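Local structure of aluminum resistance protein (3I16) at residues Ser58-Thr63 against Gly71-Asp76; Gly249-Gly254 against Arg288-Gly293; Asp332-Ile337 against Ile402-Gly407. The protein probably acts as a pyridoxal-5'-phosphate-dependent carbon-sulfur lyase of the methionine gamma-lyase family, with a role in aluminium resistance. All coordinates share one frame; numbering follows the deposited sequence.

Contact 1 of 3, residues Ser58-Thr63 against Gly71-Asp76; sequences SEAHFT and GDIGRD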
ATOM      1  N   SER B  58      19.613   2.269   4.668  1.00 19.08           N
ATOM      2  CA  SER B  58      19.659   1.036   3.907  1.00 19.84           C
ATOM      3  C   SER B  58      18.238   0.640   3.502  1.00 21.68           C
ATOM      4  O   SER B  58      17.258   1.274   3.911  1.00 20.62           O
ATOM      5  CB  SER B  58      20.218  -0.074   4.776  1.00 20.55           C
ATOM      6  OG  SER B  58      19.296  -0.396   5.804  1.00 22.56           O
ATOM      7  N   GLU B  59      18.121  -0.444   2.739  1.00 22.91           N
ATOM      8  CA  GLU B  59      16.805  -0.945   2.334  1.00 24.44           C
ATOM      9  C   GLU B  59      15.979  -1.370   3.539  1.00 22.76           C
ATOM     10  O   GLU B  59      14.758  -1.317   3.481  1.00 23.36           O
ATOM     11  CB  GLU B  59      16.922  -2.056   1.287  1.00 25.81           C
ATOM     12  CG  GLU B  59      17.529  -1.512  -0.025  1.00 36.30           C
ATOM     13  CD  GLU B  59      17.711  -2.550  -1.131  1.00 47.94           C
ATOM     14  OE1 GLU B  59      17.807  -3.772  -0.833  1.00 51.71           O
ATOM     15  OE2 GLU B  59      17.787  -2.116  -2.310  1.00 47.93           O
ATOM     16  N   ALA B  60      16.639  -1.721   4.648  1.00 21.37           N
ATOM     17  CA  ALA B  60      15.960  -2.092   5.901  1.00 21.01           C
ATOM     18  C   ALA B  60      15.117  -0.949   6.488  1.00 21.68           C
ATOM     19  O   ALA B  60      14.221  -1.193   7.313  1.00 23.87           O
ATOM     20  CB  ALA B  60      16.969  -2.551   6.934  1.00 17.70           C
ATOM     21  N   HIS B  61      15.412   0.290   6.096  1.00 17.84           N
ATOM     22  CA  HIS B  61      14.646   1.438   6.570  1.00 17.44           C
ATOM     23  C   HIS B  61      13.357   1.649   5.804  1.00 18.07           C
ATOM     24  O   HIS B  61      12.578   2.509   6.189  1.00 17.70           O
ATOM     25  CB  HIS B  61      15.471   2.719   6.505  1.00 15.85           C
ATOM     26  CG  HIS B  61      16.604   2.734   7.471  1.00 17.21           C
ATOM     27  ND1 HIS B  61      17.872   2.318   7.134  1.00 20.86           N
ATOM     28  CD2 HIS B  61      16.651   3.060   8.781  1.00 18.89           C
ATOM     29  CE1 HIS B  61      18.663   2.425   8.183  1.00 17.27           C
ATOM     30  NE2 HIS B  61      17.945   2.867   9.199  1.00 23.02           N
ATOM     31  N   PHE B  62      13.125   0.889   4.730  1.00 16.82           N
ATOM     32  CA  PHE B  62      11.892   1.031   3.970  1.00 19.91           C
ATOM     33  C   PHE B  62      10.883   0.088   4.594  1.00 21.66           C
ATOM     34  O   PHE B  62      10.411  -0.877   3.999  1.00 23.73           O
ATOM     35  CB  PHE B  62      12.108   0.836   2.462  1.00 18.16           C
ATOM     36  CG  PHE B  62      13.207   1.712   1.900  1.00 19.12           C
ATOM     37  CD1 PHE B  62      13.381   3.018   2.349  1.00 17.29           C
ATOM     38  CD2 PHE B  62      14.046   1.245   0.897  1.00 16.92           C
ATOM     39  CE1 PHE B  62      14.407   3.818   1.836  1.00 17.13           C
ATOM     40  CE2 PHE B  62      15.058   2.064   0.365  1.00 17.23           C
ATOM     41  CZ  PHE B  62      15.229   3.339   0.845  1.00 15.35           C
ATOM     42  N   THR B  63      10.542   0.456   5.819  1.00 23.58           N
ATOM     43  CA  THR B  63       9.672  -0.291   6.685  1.00 24.28           C
ATOM     44  C   THR B  63       8.219  -0.241   6.271  1.00 23.94           C
ATOM     45  O   THR B  63       7.748   0.680   5.589  1.00 26.48           O
ATOM     46  CB  THR B  63       9.759   0.280   8.110  1.00 25.10           C
ATOM     47  OG1 THR B  63       9.550   1.695   8.055  1.00 28.70           O
ATOM     48  CG2 THR B  63      11.124  -0.002   8.737  1.00 27.25           C
ATOM     49  N   GLY B  71       9.262   1.005  17.724  1.00 24.05           N
ATOM     50  CA  GLY B  71      10.546   0.570  17.176  1.00 23.42           C
ATOM     51  C   GLY B  71      10.664   0.614  15.662  1.00 24.67           C
ATOM     52  O   GLY B  71      11.411  -0.175  15.077  1.00 26.05           O
ATOM     53  N   ASP B  72       9.946   1.534  15.014  1.00 23.30           N
ATOM     54  CA  ASP B  72      10.011   1.659  13.554  1.00 21.36           C
ATOM     55  C   ASP B  72      11.277   2.448  13.189  1.00 21.04           C
ATOM     56  O   ASP B  72      11.332   3.666  13.386  1.00 18.86           O
ATOM     57  CB  ASP B  72       8.752   2.351  13.041  1.00 21.19           C
ATOM     58  CG  ASP B  72       8.731   2.537  11.523  1.00 22.18           C
ATOM     59  OD1 ASP B  72       9.700   2.223  10.801  1.00 26.62           O
ATOM     60  OD2 ASP B  72       7.696   3.032  11.051  1.00 30.88           O
ATOM     61  N   ILE B  73      12.278   1.748  12.643  1.00 19.52           N
ATOM     62  CA  ILE B  73      13.545   2.393  12.310  1.00 19.77           C
ATOM     63  C   ILE B  73      13.414   3.311  11.106  1.00 18.81           C
ATOM     64  O   ILE B  73      14.094   4.339  11.043  1.00 17.49           O
ATOM     65  CB  ILE B  73      14.718   1.396  12.129  1.00 19.08           C
ATOM     66  CG1 ILE B  73      14.565   0.558  10.848  1.00 24.87           C
ATOM     67  CG2 ILE B  73      14.864   0.511  13.407  1.00 18.63           C
ATOM     68  CD1 ILE B  73      15.765  -0.351  10.561  1.00 23.42           C
ATOM     69  N   GLY B  74      12.547   2.940  10.163  1.00 18.53           N
ATOM     70  CA  GLY B  74      12.304   3.755   8.986  1.00 17.42           C
ATOM     71  C   GLY B  74      11.838   5.147   9.378  1.00 17.61           C
ATOM     72  O   GLY B  74      12.356   6.143   8.906  1.00 16.29           O
ATOM     73  N   ARG B  75      10.853   5.209  10.264  1.00 18.23           N
ATOM     74  CA  ARG B  75      10.326   6.481  10.744  1.00 17.20           C
ATOM     75  C   ARG B  75      11.347   7.256  11.589  1.00 15.89           C
ATOM     76  O   ARG B  75      11.518   8.463  11.421  1.00 13.85           O
ATOM     77  CB  ARG B  75       9.087   6.212  11.593  1.00 16.82           C
ATOM     78  CG  ARG B  75       8.438   7.417  12.206  1.00 12.64           C
ATOM     79  CD  ARG B  75       7.485   6.934  13.257  1.00 11.42           C
ATOM     80  NE  ARG B  75       8.253   6.348  14.344  1.00 26.29           N
ATOM     81  CZ  ARG B  75       7.788   5.483  15.235  1.00 26.69           C
ATOM     82  NH1 ARG B  75       6.519   5.084  15.209  1.00 24.15           N
ATOM     83  NH2 ARG B  75       8.615   5.005  16.161  1.00 28.04           N
ATOM     84  N   ASP B  76      11.977   6.561  12.529  1.00 15.81           N
ATOM     85  CA  ASP B  76      12.959   7.176  13.416  1.00 17.18           C
ATOM     86  C   ASP B  76      14.181   7.685  12.659  1.00 15.36           C
ATOM     87  O   ASP B  76      14.693   8.737  12.980  1.00 17.09           O
ATOM     88  CB  ASP B  76      13.417   6.180  14.495  1.00 18.48           C
ATOM     89  CG  ASP B  76      12.288   5.760  15.437  1.00 22.75           C
ATOM     90  OD1 ASP B  76      11.220   6.420  15.458  1.00 25.40           O
ATOM     91  OD2 ASP B  76      12.481   4.755  16.155  1.00 29.20           O
TER

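Contact 2 of 3, residues Gly249-Gly254 against Arg288-Gly293; sequences GIAPTG and RSMYQG. With EDO (1,2-ethanediol), chain M; EDO (1,2-ethanediol), chain H.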
ATOM      1  N   GLY B 249       7.599  16.112  -4.803  1.00 18.17           N
ATOM      2  CA  GLY B 249       6.531  15.697  -5.686  1.00 18.13           C
ATOM      3  C   GLY B 249       6.072  14.256  -5.494  1.00 17.85           C
ATOM      4  O   GLY B 249       5.211  13.813  -6.209  1.00 19.08           O
ATOM      5  N   ILE B 250       6.630  13.517  -4.538  1.00 17.74           N
ATOM      6  CA  ILE B 250       6.229  12.113  -4.362  1.00 17.77           C
ATOM      7  C   ILE B 250       5.727  11.703  -2.959  1.00 14.75           C
ATOM      8  O   ILE B 250       5.003  10.731  -2.835  1.00 15.01           O
ATOM      9  CB  ILE B 250       7.300  11.144  -4.910  1.00 19.02           C
ATOM     10  CG1 ILE B 250       8.571  11.187  -4.097  1.00 19.96           C
ATOM     11  CG2 ILE B 250       7.636  11.482  -6.400  1.00 19.11           C
ATOM     12  CD1 ILE B 250       9.622  10.254  -4.639  1.00 25.46           C
ATOM     13  N   ALA B 251       6.079  12.436  -1.915  1.00 16.67           N
ATOM     14  CA  ALA B 251       5.496  12.179  -0.592  1.00 15.55           C
ATOM     15  C   ALA B 251       3.965  12.312  -0.782  1.00 13.89           C
ATOM     16  O   ALA B 251       3.498  13.276  -1.377  1.00 14.69           O
ATOM     17  CB  ALA B 251       6.012  13.207   0.429  1.00 15.33           C
ATOM     18  N   PRO B 252       3.194  11.331  -0.337  1.00 16.31           N
ATOM     19  CA  PRO B 252       1.756  11.388  -0.589  1.00 16.78           C
ATOM     20  C   PRO B 252       0.922  12.279   0.355  1.00 16.43           C
ATOM     21  O   PRO B 252      -0.202  12.636  -0.011  1.00 17.12           O
ATOM     22  CB  PRO B 252       1.337   9.925  -0.473  1.00 18.20           C
ATOM     23  CG  PRO B 252       2.281   9.342   0.472  1.00 17.49           C
ATOM     24  CD  PRO B 252       3.592  10.018   0.193  1.00 18.26           C
ATOM     25  N   THR B 253       1.456  12.619   1.534  1.00 14.72           N
ATOM     26  CA  THR B 253       0.792  13.501   2.485  1.00 14.06           C
ATOM     27  C   THR B 253       1.767  13.754   3.638  1.00 15.66           C
ATOM     28  O   THR B 253       2.921  13.344   3.564  1.00 15.29           O
ATOM     29  CB  THR B 253      -0.560  12.901   3.005  1.00 17.58           C
ATOM     30  OG1 THR B 253      -1.259  13.872   3.804  1.00 17.93           O
ATOM     31  CG2 THR B 253      -0.304  11.635   3.770  1.00  9.79           C
ATOM     32  N   GLY B 254       1.336  14.483   4.665  1.00 14.60           N
ATOM     33  CA  GLY B 254       2.162  14.665   5.847  1.00 16.52           C
ATOM     34  C   GLY B 254       2.765  16.027   6.057  1.00 15.64           C
ATOM     35  O   GLY B 254       2.560  16.949   5.272  1.00 15.24           O
ATOM     36  N   ARG B 288       9.127   4.900   2.353  1.00 13.32           N
ATOM     37  CA  ARG B 288      10.102   4.947   1.257  1.00 14.16           C
ATOM     38  C   ARG B 288       9.894   6.182   0.359  1.00 12.59           C
ATOM     39  O   ARG B 288      10.856   6.802  -0.064  1.00 13.51           O
ATOM     40  CB  ARG B 288      10.107   3.684   0.412  1.00 13.05           C
ATOM     41  CG  ARG B 288      11.238   3.671  -0.598  1.00 14.95           C
ATOM     42  CD  ARG B 288      11.270   2.425  -1.459  1.00 19.27           C
ATOM     43  NE  ARG B 288      10.170   2.423  -2.418  1.00 23.66           N
ATOM     44  CZ  ARG B 288       9.188   1.520  -2.503  1.00 32.32           C
ATOM     45  NH1 ARG B 288       9.147   0.430  -1.732  1.00 27.67           N
ATOM     46  NH2 ARG B 288       8.251   1.690  -3.434  1.00 32.84           N
ATOM     47  N   SER B 289       8.649   6.530   0.071  1.00 13.92           N
ATOM     48  CA  SER B 289       8.358   7.676  -0.790  1.00 15.03           C
ATOM     49  C   SER B 289       8.742   8.985  -0.107  1.00 15.68           C
ATOM     50  O   SER B 289       9.027   9.998  -0.787  1.00 14.96           O
ATOM     51  CB  SER B 289       6.874   7.690  -1.201  1.00 15.68           C
ATOM     52  OG  SER B 289       6.053   7.972  -0.080  1.00 24.51           O
HETATM   53  N   MSE B 290       8.733   8.993   1.228  1.00 14.49           N
HETATM   54  CA  MSE B 290       9.142  10.199   1.962  0.50 14.95           C
HETATM   55  C   MSE B 290      10.646  10.392   1.896  1.00 14.21           C
HETATM   56  O   MSE B 290      11.118  11.523   1.710  1.00 14.29           O
HETATM   57  CB  MSE B 290       8.658  10.187   3.395  0.50 14.23           C
HETATM   58  CG  MSE B 290       7.215  10.592   3.504  0.50 15.48           C
HETATM   59 SE   MSE B 290       6.670  10.549   5.330  0.38 16.62          SE
HETATM   60  CE  MSE B 290       6.114   8.681   5.444  0.50 18.04           C
ATOM     61  N   TYR B 291      11.398   9.303   2.030  1.00 14.55           N
ATOM     62  CA  TYR B 291      12.859   9.358   1.883  1.00 15.64           C
ATOM     63  C   TYR B 291      13.206   9.766   0.439  1.00 15.41           C
ATOM     64  O   TYR B 291      14.006  10.700   0.183  1.00 15.45           O
ATOM     65  CB  TYR B 291      13.515   7.993   2.125  1.00 15.36           C
ATOM     66  CG  TYR B 291      13.745   7.565   3.570  1.00 14.55           C
ATOM     67  CD1 TYR B 291      14.803   8.092   4.303  1.00 13.93           C
ATOM     68  CD2 TYR B 291      12.967   6.580   4.175  1.00 15.23           C
ATOM     69  CE1 TYR B 291      15.052   7.690   5.601  1.00 12.86           C
ATOM     70  CE2 TYR B 291      13.201   6.179   5.493  1.00 18.67           C
ATOM     71  CZ  TYR B 291      14.258   6.743   6.197  1.00 17.30           C
ATOM     72  OH  TYR B 291      14.551   6.360   7.499  1.00 14.18           O
ATOM     73  N   GLN B 292      12.603   9.058  -0.512  1.00 15.03           N
ATOM     74  CA  GLN B 292      12.907   9.322  -1.915  1.00 15.52           C
ATOM     75  C   GLN B 292      12.553  10.758  -2.333  1.00 14.63           C
ATOM     76  O   GLN B 292      13.301  11.395  -3.078  1.00 13.84           O
ATOM     77  CB  GLN B 292      12.253   8.299  -2.837  1.00 15.07           C
ATOM     78  CG  GLN B 292      12.902   8.313  -4.217  1.00 20.01           C
ATOM     79  CD  GLN B 292      12.420   7.247  -5.150  1.00 19.98           C
ATOM     80  OE1 GLN B 292      11.532   6.460  -4.824  1.00 20.32           O
ATOM     81  NE2 GLN B 292      13.024   7.204  -6.345  1.00 20.29           N
ATOM     82  N   GLY B 293      11.430  11.260  -1.816  1.00 14.60           N
ATOM     83  CA  GLY B 293      10.988  12.620  -2.070  1.00 13.77           C
ATOM     84  C   GLY B 293      11.956  13.661  -1.538  1.00 13.80           C
ATOM     85  O   GLY B 293      12.255  14.639  -2.216  1.00 12.75           O
TER
HETATM   86  C1  EDO M 430       8.148   5.362  -5.381  1.00 48.05           C
HETATM   87  O1  EDO M 430       8.130   3.924  -5.491  1.00 43.04           O
HETATM   88  C2  EDO M 430       8.498   5.833  -3.974  1.00 46.62           C
HETATM   89  O2  EDO M 430       9.724   5.241  -3.537  1.00 44.22           O
HETATM   90  C1  EDO H 430       3.886   7.615  -6.293  1.00 36.32           C
HETATM   91  O1  EDO H 430       2.985   8.572  -6.876  1.00 35.47           O
HETATM   92  C2  EDO H 430       4.677   8.215  -5.153  1.00 35.18           C
HETATM   93  O2  EDO H 430       3.792   8.583  -4.096  1.00 31.68           O

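Contact 3 of 3, residues Asp332-Ile337 against Ile402-Gly407; sequences DIIQSI and IAYLQG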
ATOM      1  N   ASP B 332      10.891  31.674  -1.869  1.00 16.97           N
ATOM      2  CA  ASP B 332       9.844  30.658  -2.049  1.00 17.07           C
ATOM      3  C   ASP B 332       9.608  30.432  -3.554  1.00 16.64           C
ATOM      4  O   ASP B 332      10.174  31.139  -4.398  1.00 16.42           O
ATOM      5  CB  ASP B 332       8.556  30.992  -1.270  1.00 16.25           C
ATOM      6  CG  ASP B 332       7.741  32.125  -1.887  1.00 17.38           C
ATOM      7  OD1 ASP B 332       7.888  32.424  -3.091  1.00 21.02           O
ATOM      8  OD2 ASP B 332       6.916  32.719  -1.164  1.00 17.88           O
ATOM      9  N   ILE B 333       8.765  29.469  -3.893  1.00 18.92           N
ATOM     10  CA  ILE B 333       8.517  29.140  -5.298  1.00 16.83           C
ATOM     11  C   ILE B 333       7.313  29.841  -5.918  1.00 15.82           C
ATOM     12  O   ILE B 333       6.943  29.542  -7.049  1.00 15.57           O
ATOM     13  CB  ILE B 333       8.370  27.594  -5.512  1.00 16.66           C
ATOM     14  CG1 ILE B 333       7.143  27.020  -4.785  1.00 17.97           C
ATOM     15  CG2 ILE B 333       9.653  26.878  -5.085  1.00 18.30           C
ATOM     16  CD1 ILE B 333       6.739  25.621  -5.267  1.00 14.98           C
ATOM     17  N   ILE B 334       6.701  30.771  -5.202  1.00 13.22           N
ATOM     18  CA  ILE B 334       5.446  31.341  -5.675  1.00 14.45           C
ATOM     19  C   ILE B 334       5.662  32.549  -6.583  1.00 12.55           C
ATOM     20  O   ILE B 334       6.564  33.337  -6.323  1.00 11.96           O
ATOM     21  CB  ILE B 334       4.527  31.728  -4.492  1.00 15.14           C
ATOM     22  CG1 ILE B 334       4.225  30.499  -3.636  1.00 18.54           C
ATOM     23  CG2 ILE B 334       3.211  32.317  -5.003  1.00 12.64           C
ATOM     24  CD1 ILE B 334       3.332  30.792  -2.444  1.00 23.29           C
ATOM     25  N   GLN B 335       4.877  32.640  -7.663  1.00 10.23           N
ATOM     26  CA  GLN B 335       4.885  33.787  -8.552  1.00 11.68           C
ATOM     27  C   GLN B 335       3.496  34.390  -8.574  1.00 13.23           C
ATOM     28  O   GLN B 335       2.543  33.669  -8.873  1.00 15.51           O
ATOM     29  CB  GLN B 335       5.268  33.392  -9.983  1.00 12.36           C
ATOM     30  CG  GLN B 335       5.298  34.577 -10.917  1.00  8.17           C
ATOM     31  CD  GLN B 335       6.280  35.632 -10.440  1.00  9.85           C
ATOM     32  OE1 GLN B 335       7.408  35.303 -10.073  1.00  9.50           O
ATOM     33  NE2 GLN B 335       5.867  36.906 -10.461  1.00  7.05           N
ATOM     34  N   SER B 336       3.381  35.695  -8.299  1.00 12.24           N
ATOM     35  CA  SER B 336       2.103  36.401  -8.280  0.50 12.90           C
ATOM     36  C   SER B 336       1.950  37.237  -9.548  1.00 12.06           C
ATOM     37  O   SER B 336       2.941  37.829 -10.002  1.00 10.14           O
ATOM     38  CB  SER B 336       2.015  37.330  -7.055  0.50 13.26           C
ATOM     39  OG  SER B 336       2.360  36.654  -5.848  0.50 13.85           O
ATOM     40  N   ILE B 337       0.723  37.291 -10.081  1.00 11.08           N
ATOM     41  CA  ILE B 337       0.390  38.051 -11.283  0.50 11.42           C
ATOM     42  C   ILE B 337      -0.881  38.873 -10.985  1.00 14.42           C
ATOM     43  O   ILE B 337      -1.917  38.300 -10.661  1.00 14.18           O
ATOM     44  CB  ILE B 337       0.066  37.107 -12.466  0.50 11.39           C
ATOM     45  CG1 ILE B 337       1.092  35.974 -12.595  0.50 10.82           C
ATOM     46  CG2 ILE B 337      -0.071  37.874 -13.763  0.50  8.89           C
ATOM     47  CD1 ILE B 337       0.661  34.912 -13.548  0.50  2.00           C
ATOM     48  N   ILE B 402      -5.306  38.934  -8.098  1.00 17.83           N
ATOM     49  CA  ILE B 402      -3.962  38.408  -8.138  1.00 18.24           C
ATOM     50  C   ILE B 402      -4.057  36.883  -8.202  1.00 18.95           C
ATOM     51  O   ILE B 402      -4.849  36.292  -7.486  1.00 18.92           O
ATOM     52  CB  ILE B 402      -3.178  38.834  -6.892  1.00 16.81           C
ATOM     53  CG1 ILE B 402      -3.161  40.369  -6.780  1.00 20.21           C
ATOM     54  CG2 ILE B 402      -1.754  38.274  -6.953  1.00 13.89           C
ATOM     55  CD1 ILE B 402      -2.641  40.890  -5.455  1.00 16.12           C
ATOM     56  N   ALA B 403      -3.286  36.270  -9.099  1.00 18.41           N
ATOM     57  CA  ALA B 403      -3.193  34.818  -9.221  1.00 15.35           C
ATOM     58  C   ALA B 403      -1.841  34.435  -8.635  1.00 17.66           C
ATOM     59  O   ALA B 403      -0.869  35.192  -8.775  1.00 16.04           O
ATOM     60  CB  ALA B 403      -3.274  34.407 -10.695  1.00 15.03           C
ATOM     61  N   TYR B 404      -1.777  33.284  -7.971  1.00 15.09           N
ATOM     62  CA  TYR B 404      -0.549  32.781  -7.385  1.00 15.54           C
ATOM     63  C   TYR B 404      -0.264  31.444  -8.064  1.00 16.23           C
ATOM     64  O   TYR B 404      -1.071  30.525  -7.986  1.00 16.74           O
ATOM     65  CB  TYR B 404      -0.708  32.644  -5.869  1.00 16.38           C
ATOM     66  CG  TYR B 404      -1.110  33.959  -5.221  1.00 14.87           C
ATOM     67  CD1 TYR B 404      -0.168  34.780  -4.624  1.00 17.55           C
ATOM     68  CD2 TYR B 404      -2.433  34.383  -5.225  1.00 17.96           C
ATOM     69  CE1 TYR B 404      -0.536  35.994  -4.039  1.00 20.71           C
ATOM     70  CE2 TYR B 404      -2.808  35.591  -4.666  1.00 21.99           C
ATOM     71  CZ  TYR B 404      -1.855  36.390  -4.071  1.00 21.76           C
ATOM     72  OH  TYR B 404      -2.222  37.572  -3.497  1.00 20.47           O
ATOM     73  N   LEU B 405       0.878  31.359  -8.748  1.00 16.09           N
ATOM     74  CA  LEU B 405       1.257  30.204  -9.538  1.00 13.89           C
ATOM     75  C   LEU B 405       2.470  29.617  -8.861  1.00 14.61           C
ATOM     76  O   LEU B 405       3.383  30.358  -8.469  1.00 13.22           O
ATOM     77  CB  LEU B 405       1.593  30.686 -10.960  1.00 13.35           C
ATOM     78  CG  LEU B 405       1.911  29.827 -12.190  1.00 21.27           C
ATOM     79  CD1 LEU B 405       3.159  28.953 -12.025  1.00 28.04           C
ATOM     80  CD2 LEU B 405       0.691  28.998 -12.586  1.00 31.12           C
ATOM     81  N   GLN B 406       2.487  28.298  -8.711  1.00 14.33           N
ATOM     82  CA  GLN B 406       3.614  27.618  -8.132  1.00 15.56           C
ATOM     83  C   GLN B 406       3.616  26.164  -8.559  1.00 15.91           C
ATOM     84  O   GLN B 406       2.565  25.599  -8.884  1.00 14.88           O
ATOM     85  CB  GLN B 406       3.586  27.660  -6.590  1.00 16.60           C
ATOM     86  CG  GLN B 406       2.367  27.028  -5.945  1.00 17.96           C
ATOM     87  CD  GLN B 406       1.161  27.925  -5.952  1.00 20.33           C
ATOM     88  OE1 GLN B 406       1.255  29.102  -5.572  1.00 18.47           O
ATOM     89  NE2 GLN B 406      -0.002  27.373  -6.344  1.00 20.06           N
ATOM     90  N   GLY B 407       4.805  25.575  -8.537  1.00 11.63           N
ATOM     91  CA  GLY B 407       4.950  24.174  -8.825  1.00 14.39           C
ATOM     92  C   GLY B 407       5.379  23.892 -10.235  1.00 14.66           C
ATOM     93  O   GLY B 407       5.432  24.780 -11.071  1.00 13.30           O
TER
HETATM   94  O   HOH W   1       6.852  27.525  -8.858  1.00 15.41           O

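Contact 1 of 3, residues Ser58-Thr63 against Gly71-Asp76
Thr-63 gives its hydroxyl to the carboxylate of Asp-72, with OG1 2.8 Å from OD1. This is the hydrogen bond that crosses between Ser58-Thr63 and Gly71-Asp76. The hydroxyl meets OD1 on the syn side, slightly out of the carboxylate plane. Asp-72 CG stands anti to the backbone N (chi1 180°), which turns OD1 back over the start of helix 73-86. There Asp-72 is the N-cap, and OD1 takes a weak capping bond from Arg-75 N. OD2 is held by Ser-65 OG, so both carboxylate oxygens have partners.

His-61 supplies a second polar anchor inside its own loop. Its ND1 accepts from Ser-58 N at 3.0 Å in a nearly straight bond, which probably holds the ring against Ser-58, just before the short 3-10 turn 59-61. Arg-75 and Asp-76 form a salt bridge within the helix. Arg-75 NE and NH2 both reach Asp-76 OD1 from the same face of the carboxylate, while NH1 goes to the carbonyl of Gly-281.

The apolar part rests on Ile-73. Its CD1 lies over one face of the His-61 imidazole, offset toward the rim, in a CH-pi contact 4.3 Å from the ring centroid. The two side chains cross at about a right angle. The same methyl also touches Ala-60 CB and the Ala-60 carbonyl. Close backbone packing completes the contact, with Gly-74 CA 3.1 Å from His-61 O. Gly-74 has no side chain, and this lets its CA sit against that oxygen and near Thr-63 OG1.

The loop therefore meets the first turn of the helix through its cap. The bond from Thr-63 probably steadies Asp-72, and the start of the helix would be expected to favour the negative charge of this carboxylate.

Contact 2 of 3, residues Gly249-Gly254 against Arg288-Gly293
Ser-289 meets Pro-252 and Ile-250 on the face of the helix turned to the loop. Just before it, Arg-288 NE and NH2 bond the two hydroxyls of an ethanediol, probably from the crystallisation liquor. Ser-289 OG is 3.2 Å from Pro-252 CD, but its hydrogen bond goes back along the helix to the carbonyl of Val-286. Ser-289 O lies 3.5 Å from Ile-250 CG1 and accepts the helical bond from Gly-293 N. Met-290, a selenomethionine, starts away from the loop, yet in one of its two conformers its CG lies 4.2 Å from Ala-251 CB.

The contact sets the loop before strand 255-259 of the large mixed sheet against helix 287-318. That sheet belongs to the PLP-binding core of the aminotransferase-like fold.

At Gln-292 the chain runs extended beyond CG. The Ile-250 side chain crosses it at about a right angle, with Ile-250 CD1 3.7 Å from Gln-292 CB. Gln-292 NE2 bonds Gly-249 O of the second subunit, so this contact lies against that subunit. At Gly-293, CA is 3.5 Å from Ile-250 CG1, closer than usual carbon contact, and the lack of a side chain allows this approach.

Contact 3 of 3, residues Asp332-Ile337 against Ile402-Gly407
Leu-405 O accepts from Gln-335 N at 2.8 Å, the shortest direct bond between Asp332-Ile337 and Ile402-Gly407. Leu-405 N returns the bond to Gln-335 O. Ile-337 and Ala-403 form a second such pair, each N bonded to the other's O at 2.9 Å. Between these two hydrogen-bonded pairs, Ser-336 faces Tyr-404 as a non-hydrogen-bonded pair. Here Ser-336 CA comes 3.2 Å from Ala-403 O in a CA-H...O contact.

This is a regular antiparallel ladder in the six-stranded sheet of the chain, where 402-406 runs between 335-338 and 392-396. Gln-335, Ile-337, Ala-403 and Leu-405 point to one face. Helices 287-318 and 342-354 pack there, with Phe-348 touching both Ile-337 and Leu-405.

On the other face Tyr-404 CG lies anti to its carbonyl carbon (chi1 -57°). This brings the ring beside Ser-336, whose OG, in one of its two conformers, is 3.4 Å from Tyr-404 CD1, while Ile-334 CG2 sits at the ring's edge. The phenol hydroxyl is bonded to the carbonyl of Gly-189. Ile-334 and Gln-406 run side by side in the same direction, with Gln-406 OE1 3.8 Å from Ile-334 CG2. The side chain of Ile-334 lies about 5 Å from the bound PLP.

Before the strand, Asp-332 OD1 accepts from Ile-334 N at 2.9 Å in an Asx turn. Its other oxygen bonds Ser-185, a residue of the PLP pocket. Water 1 spans the end of the ladder, bonded to Ile-333 O and Gly-407 N.

The contacts follow one another along the chain, each closing before the next opens. Contacts 1 and 2 are neighbours, with centres 14 Å apart, and they touch. Tyr-291, on helix 287-318, reaches from contact 2 to contact 1, where its OH makes a probable hydrogen bond to Gly-74 O. Contact 3 is 23 Å from contact 2 and 36 Å from contact 1, centre to centre. It lies in the six-stranded antiparallel sheet, whereas contact 2 borders the large mixed sheet. Helix 287-318 carries one side of contact 2 and further along packs on contact 3, so it spans the two sheets. Contact 3 lies next to the bound PLP, whereas contacts 1 and 2 pack toward the second subunit.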